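Uncharacterized protein (Leishmania major, PDB 2B4W) is of unknown function but belongs to a family related to the beta-fructosidases, which suggests a five-bladed beta-propeller and possibly a carbohydrate-linked role. Local coordinates at residues Gly112-Gly117 with Ile135-Leu140; Gly143-Phe148 with Asp168-Glu173. All coordinates share one frame; numbering follows the deposited sequence.

Interaction 1: residues Gly112-Gly117 with Ile135-Leu140; sequences GYFYRG and IRVLQL
The ring of Phe114 overlaps the side chains of Ile135 and Val137 where two antiparallel sheets meet. Strand 110-116 belongs to the sheet of strands 84-89, 92-100, 110-116 and 121-127. Strand 136-139 is an edge strand of the next sheet in the chain. Successive four-stranded antiparallel sheets of this kind are consistent with blades of a beta-propeller, so the contact probably packs one blade against the next. Ile135 lies just before strand 136-139.

The contact is apolar, with no hydrogen bond across it. Phe114 has CG anti to its own carbonyl carbon (chi1 -74°), and its ring reaches toward the other sheet with CZ leading. Phe114 CZ meets CG2 of Ile135 at 3.9 Å. This methyl comes at the ring edge, near the ring plane. Phe114 CZ also lies 4.0 Å from Ile135 O, a plain van der Waals approach. Further along the strand, CG1 of Val137 touches CE2 of Phe114 at 4.3 Å. That methyl approaches the ring obliquely. The other branch of Ile135 turns to Gly112, with Ile135 CD1 4.5 Å from Gly112 CA.

Ile94, Phe125 and Thr126 touch Phe114 from its own sheet, and Leu170 reaches it from a loop. Val137 also packs on Ala87 and Ile89 of strand 84-89, which adds to the joint between the two sheets.

Arg136 points away from Phe114. Its NE bonds Asn193 O, and its guanidinium makes a cation-pi contact with Tyr85. The side chain also folds back on its own chain: Arg136 NH1 donates to Ile135 O at 2.9 Å. The bond is fairly straight at N-H (166°). The acceptor lies near the guanidinium plane, but NH1 sits above the carbonyl plane, 60° out of it.

Interaction 2: residues Gly143-Phe148 with Asp168-Glu173; sequences GRLGVF and DELGAE
Leu170 inserts its CD1 methyl against Val147 and Leu145 of strand 145-149. This strand lies inside the antiparallel sheet of strands 136-139, 145-149, 159-164 and 180-181, which may be one propeller blade. Segment 168-173 belongs to the connection between strands 159-164 and 180-181. The contact thus folds that connection over its own sheet.

All the contacts across the pair are apolar. CD1 of Leu170 fits against the fork of Val147, at 3.8 Å from both CG1 and CG2. Val147 presents both methyls because CG1 is anti to its backbone N (chi1 -169°). Leu145 CD2 comes to Leu170 CD1 at 4.3 Å. Leu164 of strand 159-164 also touches Val147 and Leu170, and Ile167 touches Leu145, so these side chains lie in a buried apolar patch.

Several polar groups bond to other parts of the chain. Strand 145-149 has backbone bonds to the strands beside it, such as Val147 to Val162. Glu169 OE2 bonds Asn165 ND2. Gly171 is the N-cap residue of helix 172-176. Just before it, the backbone O of Leu170 is hydrogen-bonded to Thr126 OG1, in the preceding sheet.

Both contacts are buried and apolar, and neither has a hydrogen bond between its segments. Interaction 1 joins two different sheets and uses an aromatic ring against branched side chains. Interaction 2 lies farther from the centre of the chain, and there a connection folds onto its own sheet through aliphatic methyls alone. Strands 136-139 and 145-149 are neighbours in that sheet and tie the two contacts together. Arg136 O and Phe148 N are 2.8 Å apart, a probable hydrogen bond, as are Leu138 O and Gly146 N, also 2.8 Å apart. The contact centres are about 8 Å apart, and Leu170 also touches Phe114, so one apolar layer runs through both.

Interaction 1: residues Gly112-Gly117 with Ile135-Leu140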
loop_
_atom_site.group_PDB
_atom_site.type_symbol
_atom_site.label_atom_id
_atom_site.label_comp_id
_atom_site.label_asym_id
_atom_site.label_seq_id
_atom_site.Cartn_x
_atom_site.Cartn_y
_atom_site.Cartn_z
ATOM N N GLY A 112 -9.340 1.535 -10.481
ATOM C CA GLY A 112 -7.889 1.451 -10.320
ATOM C C GLY A 112 -7.258 1.761 -11.684
ATOM O O GLY A 112 -7.478 0.968 -12.602
ATOM N N TYR A 113 -6.533 2.857 -11.804
ATOM C CA TYR A 113 -5.794 3.316 -12.963
ATOM C C TYR A 113 -4.303 2.960 -12.865
ATOM O O TYR A 113 -3.721 3.158 -11.793
ATOM C CB TYR A 113 -5.870 4.831 -13.133
ATOM C CG TYR A 113 -6.983 5.419 -13.947
ATOM C CD1 TYR A 113 -8.194 4.772 -14.155
ATOM C CD2 TYR A 113 -6.791 6.679 -14.515
ATOM C CE1 TYR A 113 -9.185 5.367 -14.915
ATOM C CE2 TYR A 113 -7.778 7.277 -15.273
ATOM C CZ TYR A 113 -8.971 6.610 -15.466
ATOM O OH TYR A 113 -9.941 7.229 -16.223
ATOM N N PHE A 114 -3.735 2.478 -13.965
ATOM C CA PHE A 114 -2.360 1.996 -14.032
ATOM C C PHE A 114 -1.592 2.734 -15.130
ATOM O O PHE A 114 -2.110 2.929 -16.227
ATOM C CB PHE A 114 -2.268 0.490 -14.303
ATOM C CG PHE A 114 -2.640 -0.383 -13.117
ATOM C CD1 PHE A 114 -3.965 -0.689 -12.853
ATOM C CD2 PHE A 114 -1.637 -0.878 -12.297
ATOM C CE1 PHE A 114 -4.285 -1.483 -11.771
ATOM C CE2 PHE A 114 -1.957 -1.685 -11.223
ATOM C CZ PHE A 114 -3.275 -1.968 -10.957
ATOM N N TYR A 115 -0.383 3.112 -14.791
ATOM C CA TYR A 115 0.582 3.885 -15.537
ATOM C C TYR A 115 1.918 3.144 -15.494
ATOM O O TYR A 115 2.212 2.469 -14.501
ATOM C CB TYR A 115 0.830 5.288 -14.983
ATOM C CG TYR A 115 -0.405 6.113 -14.756
ATOM C CD1 TYR A 115 -1.285 5.761 -13.744
ATOM C CD2 TYR A 115 -0.690 7.223 -15.541
ATOM C CE1 TYR A 115 -2.426 6.494 -13.512
ATOM C CE2 TYR A 115 -1.840 7.971 -15.320
ATOM C CZ TYR A 115 -2.694 7.592 -14.301
ATOM O OH TYR A 115 -3.845 8.297 -14.030
ATOM N N ARG A 116 2.685 3.303 -16.554
ATOM C CA ARG A 116 4.004 2.656 -16.575
ATOM C C ARG A 116 5.054 3.667 -17.010
ATOM O O ARG A 116 4.765 4.678 -17.660
ATOM C CB ARG A 116 4.017 1.434 -17.485
ATOM C CG ARG A 116 3.697 1.739 -18.941
ATOM C CD ARG A 116 3.363 0.447 -19.691
ATOM N NE ARG A 116 4.592 -0.287 -19.989
ATOM C CZ ARG A 116 4.687 -1.579 -20.276
ATOM N NH1 ARG A 116 3.609 -2.351 -20.326
ATOM N NH2 ARG A 116 5.887 -2.101 -20.519
ATOM N N GLY A 117 6.293 3.396 -16.619
ATOM C CA GLY A 117 7.372 4.264 -17.033
ATOM C C GLY A 117 8.468 4.411 -15.996
ATOM O O GLY A 117 8.886 3.461 -15.338
ATOM N N ILE A 135 -6.515 -2.897 -5.983
ATOM C CA ILE A 135 -5.874 -3.800 -6.926
ATOM C C ILE A 135 -4.357 -3.564 -6.945
ATOM O O ILE A 135 -3.946 -2.402 -7.058
ATOM C CB ILE A 135 -6.386 -3.646 -8.373
ATOM C CG1 ILE A 135 -7.900 -3.800 -8.536
ATOM C CG2 ILE A 135 -5.611 -4.614 -9.288
ATOM C CD1 ILE A 135 -8.578 -2.907 -9.559
ATOM N N ARG A 136 -3.588 -4.639 -6.814
ATOM C CA ARG A 136 -2.145 -4.639 -6.662
ATOM C C ARG A 136 -1.455 -5.739 -7.461
ATOM O O ARG A 136 -1.976 -6.817 -7.737
ATOM C CB ARG A 136 -1.699 -4.850 -5.209
ATOM C CG ARG A 136 -2.112 -3.803 -4.206
ATOM C CD ARG A 136 -1.771 -2.410 -4.705
ATOM N NE ARG A 136 -2.111 -1.345 -3.768
ATOM C CZ ARG A 136 -3.204 -0.599 -3.778
ATOM N NH1 ARG A 136 -4.169 -0.740 -4.680
ATOM N NH2 ARG A 136 -3.368 0.338 -2.860
ATOM N N VAL A 137 -0.196 -5.436 -7.821
ATOM C CA VAL A 137 0.567 -6.413 -8.588
ATOM C C VAL A 137 1.983 -6.543 -8.054
ATOM O O VAL A 137 2.420 -5.679 -7.296
ATOM C CB VAL A 137 0.687 -6.016 -10.072
ATOM C CG1 VAL A 137 -0.686 -5.732 -10.665
ATOM C CG2 VAL A 137 1.585 -4.789 -10.267
ATOM N N LEU A 138 2.616 -7.595 -8.542
ATOM C CA LEU A 138 4.038 -7.823 -8.431
ATOM C C LEU A 138 4.532 -8.820 -9.490
ATOM O O LEU A 138 3.804 -9.585 -10.092
ATOM C CB LEU A 138 4.478 -8.332 -7.069
ATOM C CG LEU A 138 4.231 -9.693 -6.456
ATOM C CD1 LEU A 138 4.913 -10.918 -7.003
ATOM C CD2 LEU A 138 4.779 -9.613 -5.006
ATOM N N GLN A 139 5.858 -8.804 -9.616
ATOM C CA GLN A 139 6.561 -9.788 -10.429
ATOM C C GLN A 139 6.926 -11.020 -9.606
ATOM O O GLN A 139 7.553 -10.847 -8.546
ATOM C CB GLN A 139 7.836 -9.145 -10.985
ATOM C CG GLN A 139 8.579 -10.104 -11.934
ATOM C CD GLN A 139 9.069 -9.271 -13.109
ATOM O OE1 GLN A 139 9.531 -8.163 -12.853
ATOM N NE2 GLN A 139 8.947 -9.797 -14.317
ATOM N N LEU A 140 6.527 -12.199 -10.052
ATOM C CA LEU A 140 6.710 -13.470 -9.371
ATOM C C LEU A 140 8.091 -14.060 -9.628
ATOM O O LEU A 140 8.845 -13.556 -10.455
ATOM C CB LEU A 140 5.647 -14.506 -9.794
ATOM C CG LEU A 140 4.204 -14.139 -9.429
ATOM C CD1 LEU A 140 3.182 -14.995 -10.173
ATOM C CD2 LEU A 140 3.984 -14.267 -7.928
#

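Interaction 2: residues Gly143-Phe148 with Asp168-Glu173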
loop_
_atom_site.group_PDB
_atom_site.type_symbol
_atom_site.label_atom_id
_atom_site.label_comp_id
_atom_site.label_asym_id
_atom_site.label_seq_id
_atom_site.Cartn_x
_atom_site.Cartn_y
_atom_site.Cartn_z
ATOM N N GLY A 143 8.979 -14.728 -13.055
ATOM C CA GLY A 143 8.903 -13.517 -13.834
ATOM C C GLY A 143 7.530 -13.124 -14.301
ATOM O O GLY A 143 7.335 -12.031 -14.852
ATOM N N ARG A 144 6.535 -13.987 -14.108
ATOM C CA ARG A 144 5.185 -13.599 -14.537
ATOM C C ARG A 144 4.576 -12.665 -13.497
ATOM O O ARG A 144 5.235 -12.342 -12.489
ATOM C CB ARG A 144 4.322 -14.842 -14.775
ATOM C CG ARG A 144 4.738 -15.701 -15.959
ATOM C CD ARG A 144 3.802 -16.898 -16.115
ATOM N NE ARG A 144 4.103 -17.935 -15.122
ATOM C CZ ARG A 144 3.275 -18.886 -14.717
ATOM N NH1 ARG A 144 2.049 -18.987 -15.203
ATOM N NH2 ARG A 144 3.665 -19.774 -13.800
ATOM N N LEU A 145 3.341 -12.237 -13.740
ATOM C CA LEU A 145 2.703 -11.194 -12.957
ATOM C C LEU A 145 1.642 -11.723 -12.010
ATOM O O LEU A 145 0.615 -12.258 -12.415
ATOM C CB LEU A 145 2.102 -10.157 -13.913
ATOM C CG LEU A 145 1.554 -8.878 -13.284
ATOM C CD1 LEU A 145 2.650 -7.867 -12.996
ATOM C CD2 LEU A 145 0.500 -8.254 -14.189
ATOM N N GLY A 146 1.887 -11.577 -10.702
ATOM C CA GLY A 146 0.836 -11.848 -9.745
ATOM C C GLY A 146 -0.089 -10.652 -9.619
ATOM O O GLY A 146 0.358 -9.499 -9.520
ATOM N N VAL A 147 -1.398 -10.907 -9.633
ATOM C CA VAL A 147 -2.336 -9.797 -9.481
ATOM C C VAL A 147 -3.362 -10.095 -8.390
ATOM O O VAL A 147 -3.995 -11.148 -8.338
ATOM C CB VAL A 147 -3.065 -9.440 -10.793
ATOM C CG1 VAL A 147 -3.811 -8.116 -10.620
ATOM C CG2 VAL A 147 -2.109 -9.359 -11.978
ATOM N N PHE A 148 -3.511 -9.106 -7.512
ATOM C CA PHE A 148 -4.521 -9.143 -6.470
ATOM C C PHE A 148 -5.676 -8.182 -6.765
ATOM O O PHE A 148 -5.466 -7.001 -7.046
ATOM C CB PHE A 148 -3.953 -8.735 -5.115
ATOM C CG PHE A 148 -2.862 -9.644 -4.573
ATOM C CD1 PHE A 148 -1.523 -9.446 -4.875
ATOM C CD2 PHE A 148 -3.228 -10.683 -3.742
ATOM C CE1 PHE A 148 -0.536 -10.277 -4.365
ATOM C CE2 PHE A 148 -2.247 -11.512 -3.232
ATOM C CZ PHE A 148 -0.911 -11.298 -3.524
ATOM N N ASP A 168 0.995 -6.604 -19.908
ATOM C CA ASP A 168 0.246 -6.491 -21.134
ATOM C C ASP A 168 -1.101 -7.190 -21.084
ATOM O O ASP A 168 -1.916 -6.992 -21.983
ATOM C CB ASP A 168 1.028 -7.106 -22.301
ATOM C CG ASP A 168 2.331 -6.382 -22.540
ATOM O OD1 ASP A 168 2.306 -5.137 -22.600
ATOM O OD2 ASP A 168 3.367 -7.076 -22.652
ATOM N N GLU A 169 -1.343 -8.008 -20.066
ATOM C CA GLU A 169 -2.622 -8.705 -20.036
ATOM C C GLU A 169 -3.555 -8.128 -18.975
ATOM O O GLU A 169 -4.696 -8.530 -18.862
ATOM C CB GLU A 169 -2.411 -10.184 -19.726
ATOM C CG GLU A 169 -1.529 -10.880 -20.761
ATOM C CD GLU A 169 -1.639 -12.381 -20.547
ATOM O OE1 GLU A 169 -1.917 -12.756 -19.386
ATOM O OE2 GLU A 169 -1.457 -13.115 -21.536
ATOM N N LEU A 170 -2.986 -7.214 -18.202
ATOM C CA LEU A 170 -3.698 -6.536 -17.142
ATOM C C LEU A 170 -4.795 -5.635 -17.725
ATOM O O LEU A 170 -4.509 -4.866 -18.640
ATOM C CB LEU A 170 -2.719 -5.696 -16.327
ATOM C CG LEU A 170 -3.237 -5.247 -14.963
ATOM C CD1 LEU A 170 -3.370 -6.433 -14.033
ATOM C CD2 LEU A 170 -2.312 -4.211 -14.357
ATOM N N GLY A 171 -5.990 -5.753 -17.178
ATOM C CA GLY A 171 -7.189 -5.023 -17.576
ATOM C C GLY A 171 -8.392 -5.493 -16.765
ATOM O O GLY A 171 -8.255 -6.441 -15.981
ATOM N N ALA A 172 -9.530 -4.830 -16.935
ATOM C CA ALA A 172 -10.678 -4.908 -16.035
ATOM C C ALA A 172 -11.286 -6.295 -15.955
ATOM O O ALA A 172 -11.656 -6.795 -14.890
ATOM C CB ALA A 172 -11.733 -3.881 -16.456
ATOM N N GLU A 173 -11.390 -6.972 -17.101
ATOM C CA GLU A 173 -12.041 -8.276 -17.069
ATOM C C GLU A 173 -11.259 -9.332 -16.310
ATOM O O GLU A 173 -11.791 -9.941 -15.380
ATOM C CB GLU A 173 -12.270 -8.737 -18.514
ATOM C CG GLU A 173 -13.036 -7.711 -19.333
ATOM C CD GLU A 173 -12.176 -6.648 -19.977
ATOM O OE1 GLU A 173 -10.937 -6.644 -19.813
ATOM O OE2 GLU A 173 -12.758 -5.786 -20.677
#